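Local atomic coordinates of major capsid protein (Faustovirus, PDB entry 5J7O), a protein that forms the double jelly-roll capsomers, trimeric in the crystal, from which the outer protein shell of a large double-stranded DNA virus is probably built. Residues Asn86-Phe91 with Phe321-Ile326; Lys187-Glu192 with Asp199-Leu204; Val104-Leu109 with Val389-Leu394. All coordinates share one frame; numbering follows the deposited sequence.

Contact 1: residues Asn86-Phe91 with Phe321-Ile326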
loop_
_atom_site.group_PDB
_atom_site.type_symbol
_atom_site.label_atom_id
_atom_site.label_comp_id
_atom_site.label_asym_id
_atom_site.label_seq_id
_atom_site.Cartn_x
_atom_site.Cartn_y
_atom_site.Cartn_z
ATOM N N ASN B 86 31.598 1.587 -15.924
ATOM C CA ASN B 86 32.148 2.756 -16.614
ATOM C C ASN B 86 32.629 2.398 -18.021
ATOM O O ASN B 86 33.766 2.675 -18.406
ATOM C CB ASN B 86 33.275 3.386 -15.790
ATOM C CG ASN B 86 33.684 4.754 -16.300
ATOM O OD1 ASN B 86 32.850 5.540 -16.747
ATOM N ND2 ASN B 86 34.980 5.043 -16.239
ATOM N N SER B 87 31.747 1.770 -18.796
ATOM C CA SER B 87 32.107 1.328 -20.135
ATOM C C SER B 87 30.861 1.283 -21.006
ATOM O O SER B 87 29.733 1.437 -20.530
ATOM C CB SER B 87 32.793 -0.042 -20.107
ATOM O OG SER B 87 31.895 -1.052 -19.677
ATOM N N THR B 88 31.084 1.067 -22.299
ATOM C CA THR B 88 30.012 0.927 -23.274
ATOM C C THR B 88 29.858 -0.539 -23.651
ATOM O O THR B 88 30.832 -1.195 -24.036
ATOM C CB THR B 88 30.291 1.769 -24.521
ATOM O OG1 THR B 88 30.212 3.161 -24.189
ATOM C CG2 THR B 88 29.280 1.459 -25.614
ATOM N N ILE B 89 28.635 -1.049 -23.533
ATOM C CA ILE B 89 28.301 -2.429 -23.863
ATOM C C ILE B 89 27.344 -2.404 -25.046
ATOM O O ILE B 89 26.367 -1.645 -25.043
ATOM C CB ILE B 89 27.678 -3.153 -22.658
ATOM C CG1 ILE B 89 28.654 -3.165 -21.480
ATOM C CG2 ILE B 89 27.265 -4.563 -23.028
ATOM C CD1 ILE B 89 28.076 -3.762 -20.220
ATOM N N GLN B 90 27.623 -3.224 -26.058
ATOM C CA GLN B 90 26.821 -3.232 -27.275
ATOM C C GLN B 90 26.393 -4.649 -27.618
ATOM O O GLN B 90 27.229 -5.556 -27.687
ATOM C CB GLN B 90 27.585 -2.627 -28.454
ATOM C CG GLN B 90 26.719 -2.435 -29.688
ATOM C CD GLN B 90 27.523 -2.091 -30.922
ATOM O OE1 GLN B 90 28.349 -2.880 -31.378
ATOM N NE2 GLN B 90 27.282 -0.907 -31.474
ATOM N N PHE B 91 25.095 -4.828 -27.844
ATOM C CA PHE B 91 24.532 -6.086 -28.309
ATOM C C PHE B 91 24.092 -5.943 -29.759
ATOM O O PHE B 91 23.557 -4.903 -30.156
ATOM C CB PHE B 91 23.320 -6.509 -27.471
ATOM C CG PHE B 91 23.595 -6.624 -26.002
ATOM C CD1 PHE B 91 23.486 -5.518 -25.176
ATOM C CD2 PHE B 91 23.934 -7.844 -25.441
ATOM C CE1 PHE B 91 23.728 -5.622 -23.820
ATOM C CE2 PHE B 91 24.176 -7.954 -24.086
ATOM C CZ PHE B 91 24.073 -6.842 -23.275
ATOM N N PHE B 321 21.700 -2.354 -33.415
ATOM C CA PHE B 321 22.416 -2.617 -32.177
ATOM C C PHE B 321 21.675 -2.002 -31.002
ATOM O O PHE B 321 20.926 -1.033 -31.154
ATOM C CB PHE B 321 23.844 -2.059 -32.216
ATOM C CG PHE B 321 24.686 -2.612 -33.326
ATOM C CD1 PHE B 321 25.405 -3.783 -33.151
ATOM C CD2 PHE B 321 24.767 -1.957 -34.544
ATOM C CE1 PHE B 321 26.184 -4.292 -34.171
ATOM C CE2 PHE B 321 25.543 -2.462 -35.568
ATOM C CZ PHE B 321 26.253 -3.630 -35.381
ATOM N N ILE B 322 21.896 -2.582 -29.825
ATOM C CA ILE B 322 21.495 -1.992 -28.554
ATOM C C ILE B 322 22.773 -1.648 -27.802
ATOM O O ILE B 322 23.539 -2.540 -27.416
ATOM C CB ILE B 322 20.603 -2.934 -27.734
ATOM C CG1 ILE B 322 19.248 -3.118 -28.420
ATOM C CG2 ILE B 322 20.417 -2.391 -26.324
ATOM C CD1 ILE B 322 18.465 -1.830 -28.581
ATOM N N THR B 323 23.014 -0.356 -27.607
ATOM C CA THR B 323 24.205 0.138 -26.929
ATOM C C THR B 323 23.815 0.658 -25.552
ATOM O O THR B 323 22.825 1.383 -25.416
ATOM C CB THR B 323 24.882 1.239 -27.750
ATOM O OG1 THR B 323 25.496 0.662 -28.909
ATOM C CG2 THR B 323 25.934 1.964 -26.926
ATOM N N VAL B 324 24.586 0.278 -24.536
ATOM C CA VAL B 324 24.299 0.637 -23.152
ATOM C C VAL B 324 25.563 1.207 -22.524
ATOM O O VAL B 324 26.605 0.541 -22.504
ATOM C CB VAL B 324 23.793 -0.566 -22.338
ATOM C CG1 VAL B 324 23.505 -0.144 -20.912
ATOM C CG2 VAL B 324 22.551 -1.169 -22.979
ATOM N N ASP B 325 25.471 2.434 -22.014
ATOM C CA ASP B 325 26.540 3.027 -21.221
ATOM C C ASP B 325 26.318 2.683 -19.754
ATOM O O ASP B 325 25.202 2.818 -19.240
ATOM C CB ASP B 325 26.587 4.543 -21.412
ATOM C CG ASP B 325 26.985 4.942 -22.819
ATOM O OD1 ASP B 325 27.563 4.099 -23.539
ATOM O OD2 ASP B 325 26.728 6.103 -23.204
ATOM N N ILE B 326 27.377 2.238 -19.083
ATOM C CA ILE B 326 27.300 1.747 -17.713
ATOM C C ILE B 326 27.900 2.790 -16.780
ATOM O O ILE B 326 28.983 3.326 -17.048
ATOM C CB ILE B 326 28.010 0.390 -17.562
ATOM C CG1 ILE B 326 27.365 -0.643 -18.487
ATOM C CG2 ILE B 326 27.953 -0.087 -16.121
ATOM C CD1 ILE B 326 25.894 -0.871 -18.213
#

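Contact 2: residues Lys187-Glu192 with Asp199-Leu204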
loop_
_atom_site.group_PDB
_atom_site.type_symbol
_atom_site.label_atom_id
_atom_site.label_comp_id
_atom_site.label_asym_id
_atom_site.label_seq_id
_atom_site.Cartn_x
_atom_site.Cartn_y
_atom_site.Cartn_z
ATOM N N LYS B 187 23.510 4.608 -17.741
ATOM C CA LYS B 187 23.601 6.033 -18.045
ATOM C C LYS B 187 22.831 6.365 -19.314
ATOM O O LYS B 187 21.976 7.257 -19.322
ATOM C CB LYS B 187 25.063 6.451 -18.192
ATOM C CG LYS B 187 25.835 6.548 -16.895
ATOM C CD LYS B 187 27.247 7.043 -17.161
ATOM C CE LYS B 187 27.231 8.321 -17.987
ATOM N NZ LYS B 187 28.596 8.737 -18.409
ATOM N N ARG B 188 23.133 5.662 -20.403
ATOM C CA ARG B 188 22.445 5.839 -21.671
ATOM C C ARG B 188 22.110 4.473 -22.253
ATOM O O ARG B 188 22.840 3.498 -22.054
ATOM C CB ARG B 188 23.292 6.644 -22.672
ATOM C CG ARG B 188 24.038 7.823 -22.059
ATOM C CD ARG B 188 24.485 8.823 -23.112
ATOM N NE ARG B 188 23.397 9.711 -23.516
ATOM C CZ ARG B 188 23.110 10.860 -22.913
ATOM N NH1 ARG B 188 23.829 11.265 -21.874
ATOM N NH2 ARG B 188 22.102 11.606 -23.346
ATOM N N VAL B 189 20.986 4.411 -22.962
ATOM C CA VAL B 189 20.526 3.200 -23.634
ATOM C C VAL B 189 20.145 3.586 -25.055
ATOM O O VAL B 189 19.284 4.450 -25.253
ATOM C CB VAL B 189 19.336 2.549 -22.909
ATOM C CG1 VAL B 189 18.881 1.303 -23.650
ATOM C CG2 VAL B 189 19.701 2.213 -21.471
ATOM N N LYS B 190 20.775 2.949 -26.040
ATOM C CA LYS B 190 20.649 3.348 -27.434
ATOM C C LYS B 190 20.099 2.213 -28.286
ATOM O O LYS B 190 20.517 1.058 -28.148
ATOM C CB LYS B 190 22.002 3.796 -28.001
ATOM C CG LYS B 190 22.456 5.172 -27.544
ATOM C CD LYS B 190 23.916 5.410 -27.900
ATOM C CE LYS B 190 24.189 5.109 -29.365
ATOM N NZ LYS B 190 25.637 5.225 -29.691
ATOM N N PHE B 191 19.162 2.554 -29.169
ATOM C CA PHE B 191 18.715 1.682 -30.251
ATOM C C PHE B 191 19.257 2.273 -31.546
ATOM O O PHE B 191 18.765 3.304 -32.018
ATOM C CB PHE B 191 17.192 1.569 -30.285
ATOM C CG PHE B 191 16.673 0.713 -31.409
ATOM C CD1 PHE B 191 17.384 -0.394 -31.843
ATOM C CD2 PHE B 191 15.481 1.026 -32.041
ATOM C CE1 PHE B 191 16.911 -1.179 -32.878
ATOM C CE2 PHE B 191 15.004 0.246 -33.078
ATOM C CZ PHE B 191 15.720 -0.857 -33.497
ATOM N N GLU B 192 20.264 1.620 -32.118
ATOM C CA GLU B 192 21.083 2.197 -33.176
ATOM C C GLU B 192 20.839 1.469 -34.492
ATOM O O GLU B 192 20.879 0.235 -34.540
ATOM C CB GLU B 192 22.562 2.119 -32.792
ATOM C CG GLU B 192 23.426 3.229 -33.350
ATOM C CD GLU B 192 24.785 3.281 -32.681
ATOM O OE1 GLU B 192 24.921 2.723 -31.570
ATOM O OE2 GLU B 192 25.716 3.872 -33.264
ATOM N N ASP B 199 16.632 5.839 -31.285
ATOM C CA ASP B 199 15.999 6.293 -30.056
ATOM C C ASP B 199 16.938 6.004 -28.897
ATOM O O ASP B 199 17.701 5.035 -28.927
ATOM C CB ASP B 199 14.641 5.621 -29.826
ATOM C CG ASP B 199 13.865 6.258 -28.690
ATOM O OD1 ASP B 199 14.058 7.469 -28.447
ATOM O OD2 ASP B 199 13.066 5.553 -28.037
ATOM N N GLU B 200 16.872 6.856 -27.878
ATOM C CA GLU B 200 17.760 6.730 -26.732
ATOM C C GLU B 200 17.151 7.448 -25.538
ATOM O O GLU B 200 16.391 8.408 -25.695
ATOM C CB GLU B 200 19.147 7.299 -27.040
ATOM C CG GLU B 200 19.111 8.699 -27.623
ATOM C CD GLU B 200 20.484 9.326 -27.725
ATOM O OE1 GLU B 200 21.385 8.915 -26.962
ATOM O OE2 GLU B 200 20.663 10.230 -28.568
ATOM N N TYR B 201 17.497 6.970 -24.345
ATOM C CA TYR B 201 17.071 7.605 -23.106
ATOM C C TYR B 201 18.161 7.413 -22.062
ATOM O O TYR B 201 19.091 6.622 -22.241
ATOM C CB TYR B 201 15.728 7.047 -22.617
ATOM C CG TYR B 201 15.734 5.568 -22.293
ATOM C CD1 TYR B 201 16.136 5.110 -21.044
ATOM C CD2 TYR B 201 15.322 4.632 -23.231
ATOM C CE1 TYR B 201 16.140 3.763 -20.744
ATOM C CE2 TYR B 201 15.320 3.280 -22.937
ATOM C CZ TYR B 201 15.729 2.852 -21.693
ATOM O OH TYR B 201 15.730 1.509 -21.395
ATOM N N THR B 202 18.038 8.148 -20.964
ATOM C CA THR B 202 19.016 8.117 -19.887
ATOM C C THR B 202 18.371 7.564 -18.617
ATOM O O THR B 202 17.218 7.124 -18.619
ATOM C CB THR B 202 19.598 9.512 -19.640
ATOM O OG1 THR B 202 18.577 10.371 -19.115
ATOM C CG2 THR B 202 20.138 10.107 -20.929
ATOM N N ALA B 203 19.138 7.588 -17.525
ATOM C CA ALA B 203 18.571 7.259 -16.221
ATOM C C ALA B 203 17.510 8.271 -15.814
ATOM O O ALA B 203 16.610 7.946 -15.034
ATOM C CB ALA B 203 19.678 7.195 -15.168
ATOM N N LEU B 204 17.601 9.497 -16.335
ATOM C CA LEU B 204 16.584 10.503 -16.048
ATOM C C LEU B 204 15.229 10.089 -16.606
ATOM O O LEU B 204 14.199 10.258 -15.943
ATOM C CB LEU B 204 17.015 11.853 -16.614
ATOM C CG LEU B 204 18.281 12.416 -15.971
ATOM C CD1 LEU B 204 18.666 13.740 -16.597
ATOM C CD2 LEU B 204 18.063 12.573 -14.481
#

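Contact 3: residues Val104-Leu109 with Val389-Leu394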
loop_
_atom_site.group_PDB
_atom_site.type_symbol
_atom_site.label_atom_id
_atom_site.label_comp_id
_atom_site.label_asym_id
_atom_site.label_seq_id
_atom_site.Cartn_x
_atom_site.Cartn_y
_atom_site.Cartn_z
ATOM N N VAL B 104 14.818 -6.993 -22.380
ATOM C CA VAL B 104 15.212 -6.890 -20.980
ATOM C C VAL B 104 16.639 -7.405 -20.855
ATOM O O VAL B 104 17.023 -8.375 -21.516
ATOM C CB VAL B 104 14.228 -7.652 -20.063
ATOM C CG1 VAL B 104 14.242 -9.146 -20.357
ATOM C CG2 VAL B 104 14.530 -7.381 -18.602
ATOM N N VAL B 105 17.435 -6.738 -20.024
ATOM C CA VAL B 105 18.865 -7.003 -19.916
ATOM C C VAL B 105 19.153 -7.574 -18.534
ATOM O O VAL B 105 18.881 -6.927 -17.516
ATOM C CB VAL B 105 19.697 -5.737 -20.168
ATOM C CG1 VAL B 105 21.169 -6.020 -19.938
ATOM C CG2 VAL B 105 19.467 -5.222 -21.578
ATOM N N HIS B 106 19.709 -8.782 -18.502
ATOM C CA HIS B 106 20.136 -9.400 -17.255
ATOM C C HIS B 106 21.510 -8.863 -16.873
ATOM O O HIS B 106 22.463 -8.992 -17.646
ATOM C CB HIS B 106 20.172 -10.920 -17.398
ATOM C CG HIS B 106 20.727 -11.631 -16.202
ATOM N ND1 HIS B 106 21.460 -12.795 -16.302
ATOM C CD2 HIS B 106 20.651 -11.347 -14.881
ATOM C CE1 HIS B 106 21.815 -13.194 -15.095
ATOM N NE2 HIS B 106 21.338 -12.333 -14.214
ATOM N N VAL B 107 21.612 -8.253 -15.695
ATOM C CA VAL B 107 22.878 -7.760 -15.168
ATOM C C VAL B 107 23.184 -8.511 -13.882
ATOM O O VAL B 107 22.299 -8.710 -13.044
ATOM C CB VAL B 107 22.850 -6.239 -14.915
ATOM C CG1 VAL B 107 24.246 -5.735 -14.571
ATOM C CG2 VAL B 107 22.293 -5.507 -16.125
ATOM N N GLN B 108 24.440 -8.926 -13.728
ATOM C CA GLN B 108 24.871 -9.719 -12.584
ATOM C C GLN B 108 26.110 -9.078 -11.980
ATOM O O GLN B 108 27.147 -8.981 -12.643
ATOM C CB GLN B 108 25.154 -11.165 -12.999
ATOM C CG GLN B 108 25.099 -12.166 -11.861
ATOM C CD GLN B 108 25.236 -13.595 -12.347
ATOM O OE1 GLN B 108 26.218 -13.950 -12.995
ATOM N NE2 GLN B 108 24.242 -14.421 -12.044
ATOM N N LEU B 109 26.002 -8.646 -10.728
ATOM C CA LEU B 109 27.083 -7.969 -10.024
ATOM C C LEU B 109 27.558 -8.844 -8.872
ATOM O O LEU B 109 26.744 -9.325 -8.076
ATOM C CB LEU B 109 26.623 -6.602 -9.515
ATOM C CG LEU B 109 26.011 -5.709 -10.598
ATOM C CD1 LEU B 109 25.453 -4.424 -10.004
ATOM C CD2 LEU B 109 27.034 -5.402 -11.681
ATOM N N VAL B 389 31.425 -7.276 -13.059
ATOM C CA VAL B 389 30.135 -7.529 -13.695
ATOM C C VAL B 389 30.206 -8.953 -14.239
ATOM O O VAL B 389 30.810 -9.204 -15.282
ATOM C CB VAL B 389 29.823 -6.512 -14.796
ATOM C CG1 VAL B 389 28.549 -6.902 -15.532
ATOM C CG2 VAL B 389 29.697 -5.114 -14.209
ATOM N N GLN B 390 29.603 -9.896 -13.517
ATOM C CA GLN B 390 29.799 -11.308 -13.817
ATOM C C GLN B 390 29.054 -11.766 -15.063
ATOM O O GLN B 390 29.470 -12.750 -15.684
ATOM C CB GLN B 390 29.379 -12.156 -12.614
ATOM C CG GLN B 390 30.176 -11.846 -11.357
ATOM C CD GLN B 390 29.827 -12.756 -10.200
ATOM O OE1 GLN B 390 28.679 -12.806 -9.757
ATOM N NE2 GLN B 390 30.820 -13.487 -9.703
ATOM N N ASN B 391 27.980 -11.081 -15.448
ATOM C CA ASN B 391 27.229 -11.471 -16.631
ATOM C C ASN B 391 26.321 -10.326 -17.051
ATOM O O ASN B 391 25.735 -9.649 -16.203
ATOM C CB ASN B 391 26.399 -12.737 -16.376
ATOM C CG ASN B 391 25.588 -13.157 -17.585
ATOM O OD1 ASN B 391 26.140 -13.596 -18.595
ATOM N ND2 ASN B 391 24.270 -13.032 -17.488
ATOM N N ILE B 392 26.217 -10.114 -18.361
ATOM C CA ILE B 392 25.215 -9.207 -18.909
ATOM C C ILE B 392 24.756 -9.743 -20.261
ATOM O O ILE B 392 25.567 -10.008 -21.155
ATOM C CB ILE B 392 25.737 -7.757 -18.992
ATOM C CG1 ILE B 392 24.603 -6.805 -19.374
ATOM C CG2 ILE B 392 26.903 -7.627 -19.963
ATOM C CD1 ILE B 392 24.938 -5.344 -19.175
ATOM N N GLU B 393 23.447 -9.944 -20.401
ATOM C CA GLU B 393 22.866 -10.528 -21.601
ATOM C C GLU B 393 21.574 -9.805 -21.937
ATOM O O GLU B 393 20.812 -9.430 -21.042
ATOM C CB GLU B 393 22.592 -12.029 -21.421
ATOM C CG GLU B 393 23.820 -12.917 -21.528
ATOM C CD GLU B 393 23.506 -14.376 -21.245
ATOM O OE1 GLU B 393 23.004 -14.675 -20.141
ATOM O OE2 GLU B 393 23.754 -15.222 -22.130
ATOM N N LEU B 394 21.329 -9.616 -23.231
ATOM C CA LEU B 394 20.115 -8.972 -23.714
ATOM C C LEU B 394 19.101 -10.040 -24.104
ATOM O O LEU B 394 19.392 -10.902 -24.941
ATOM C CB LEU B 394 20.409 -8.061 -24.905
ATOM C CG LEU B 394 19.172 -7.511 -25.619
ATOM C CD1 LEU B 394 18.328 -6.665 -24.677
ATOM C CD2 LEU B 394 19.561 -6.719 -26.858
HETATM O O HOH W 1 21.389 -14.620 -18.124
#

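Contact 1: residues Asn86-Phe91 with Phe321-Ile326
Gln90 CG stands anti to its backbone N (chi1 -172°), and the glutamine chain, extended beyond CG, carries the amide to the ring of Phe321, whose CG is anti to its carbonyl carbon. Gln90 NE2 lies over one face of that ring and also makes a weak hydrogen bond to Thr323 OG1. Gln90 CD is 3.5 Å from Phe321 CD1, amide and ring planes 16° apart. Further along the sheet face of Gln90 and Thr323, Thr88 OG1 donates to Asp325 OD1 at 2.9 Å, from above the carboxylate plane. Between these polar pairs the methyls Thr88 CG2 and Thr323 CG2 meet at 3.6 Å. The other face is apolar: Ile89 CD1 rests on Ile326 CG1 at 3.6 Å. Antiparallel backbone bonds join the strands, among them a nearly straight one from Ile89 N to Val324 O (2.8 Å, 176° at the hydrogen). This is the pairing of an outer strand with its inner neighbour in a four-stranded jelly-roll sheet. Strand 186-193 lies along the far edge of 320-326, where Ile322 touches Phe191, while the Ile89 and Phe91 face packs on strand 389-401 of the facing sheet through Ile392 and Leu394.

Contact 2: residues Lys187-Glu192 with Asp199-Leu204
A beta hairpin, strands 186-193 and 196-202, brings Val189 against Tyr201 and ends at the start of a helix. Residues 188-192 and 199-202 run antiparallel, 171° apart, joined by Val189 N to Tyr201 O (3.0 Å) and by a straighter bond from Phe191 N to Asp199 O (2.9 Å, 172° at the hydrogen). On the buried face Val189 lies beside the phenol and points the same way. Its CB stands over the ring, 4.1 Å from the centroid, in a CH-pi contact displaced toward the rim. Tyr201 CG sits between its backbone N and carbonyl carbon (chi1 62°), the position from which the ring extends beside Val189. The Tyr201 hydroxyl is hydrogen-bonded to Leu300 N, and Phe301 meets the same ring edge-to-face. The hairpin supplies the second and third strands in chain order to a four-stranded jelly-roll sheet, with 196-202 at its margin and 186-193 next to 320-326.

The opposite face is charged and more open. Thr202 CG2 lies over one face of the Arg188 guanidinium, 3.5 Å from NH2. Glu200 OE1 approaches the guanidinium edge but stays 4.1 Å from Arg188 NE, beyond salt-bridge range, and may contribute a modest electrostatic attraction. Lys190, its chain bent at chi3, forms a salt bridge within its own strand, NZ lying 3.2 Å from Glu192 OE1. Where strand gives way to helix 203-212, Thr202 is the N-cap: its OG1 accepts a weak bond from Leu204 N at 3.1 Å and is also hydrogen-bonded to Glu423 of strand 415-428.

Contact 3: residues Val104-Leu109 with Val389-Leu394
Strand-to-strand pairing of segments 280 residues apart joins Val104-Leu109 to Val389-Leu394, a buried contact within an antiparallel sheet of a jelly-roll. The strands lie at 176°, and backbone bonds such as His106 N to Glu393 O (2.8 Å) hold them together. Between Gln108 and Leu109 the register slips by one residue in a beta bulge, so that Gln390 N bonds to Gln108 O (2.8 Å) while Leu109 is paired with Val389.

The two faces differ sharply. On one, Val105 presents both methyls: CG1 meets Ile392 CG1 at 3.6 Å and CG2 meets Leu394 CD1. Ile392 CD1 reaches on beside Val107 CG2, and Leu109 CD2 touches Val389 CG2 at 3.7 Å. Ile89 and Phe91 of strand 88-92 cover the Ile392 and Leu394 part of this face.

The other face is polar. Asn391 CG is anti to its backbone N (chi1 179°), and the Asn391 and His106 side chains cross at about a right angle, their amide and ring planes 55° apart, with Asn391 ND2 3.1 Å from His106 ND1. Asn391 OD1 is hydrogen-bonded to Arg77. One water ties the strands together, hydrogen-bonded to His106 ND1 and donating to Glu393 OE1, each at 2.6 Å. Asn391 ND2 makes a further weak bond to that carboxylate oxygen, and Glu393 OE2 forms a salt bridge with Lys75. His106 NE2 and Gln108 NE2 both bond to Asn294 OD1, and Arg541 of the second subunit packs against these two side chains.

Water, a weak amide bond and the lysine together satisfy a buried carboxylate, gripped on both oxygens, while His106 NE2, facing the acceptor Asn294 OD1, is probably a protonated nitrogen of the imidazole.

Contacts 1 and 3 each have one apolar and one polar face; the buried face of contact 2 mixes Val189 and Phe191 with a tyrosine and an aspartate. Contacts 1 and 2 share a sheet, probably bonded through Thr323 O and Lys190 N at 2.7 Å. Contact 3 belongs to the facing sheet, and Ile89 CD1 meets Ile392 CD1 across the interior at 3.7 Å. Contact 3 does not touch contact 2; their centres are about 17 Å apart. Contacts 1 and 2 are partly buried, with polar and charged groups on their outer faces; contact 3 is largely buried, and its polar face adjoins a second subunit. Contact 2 is a local hairpin; the others close long loops.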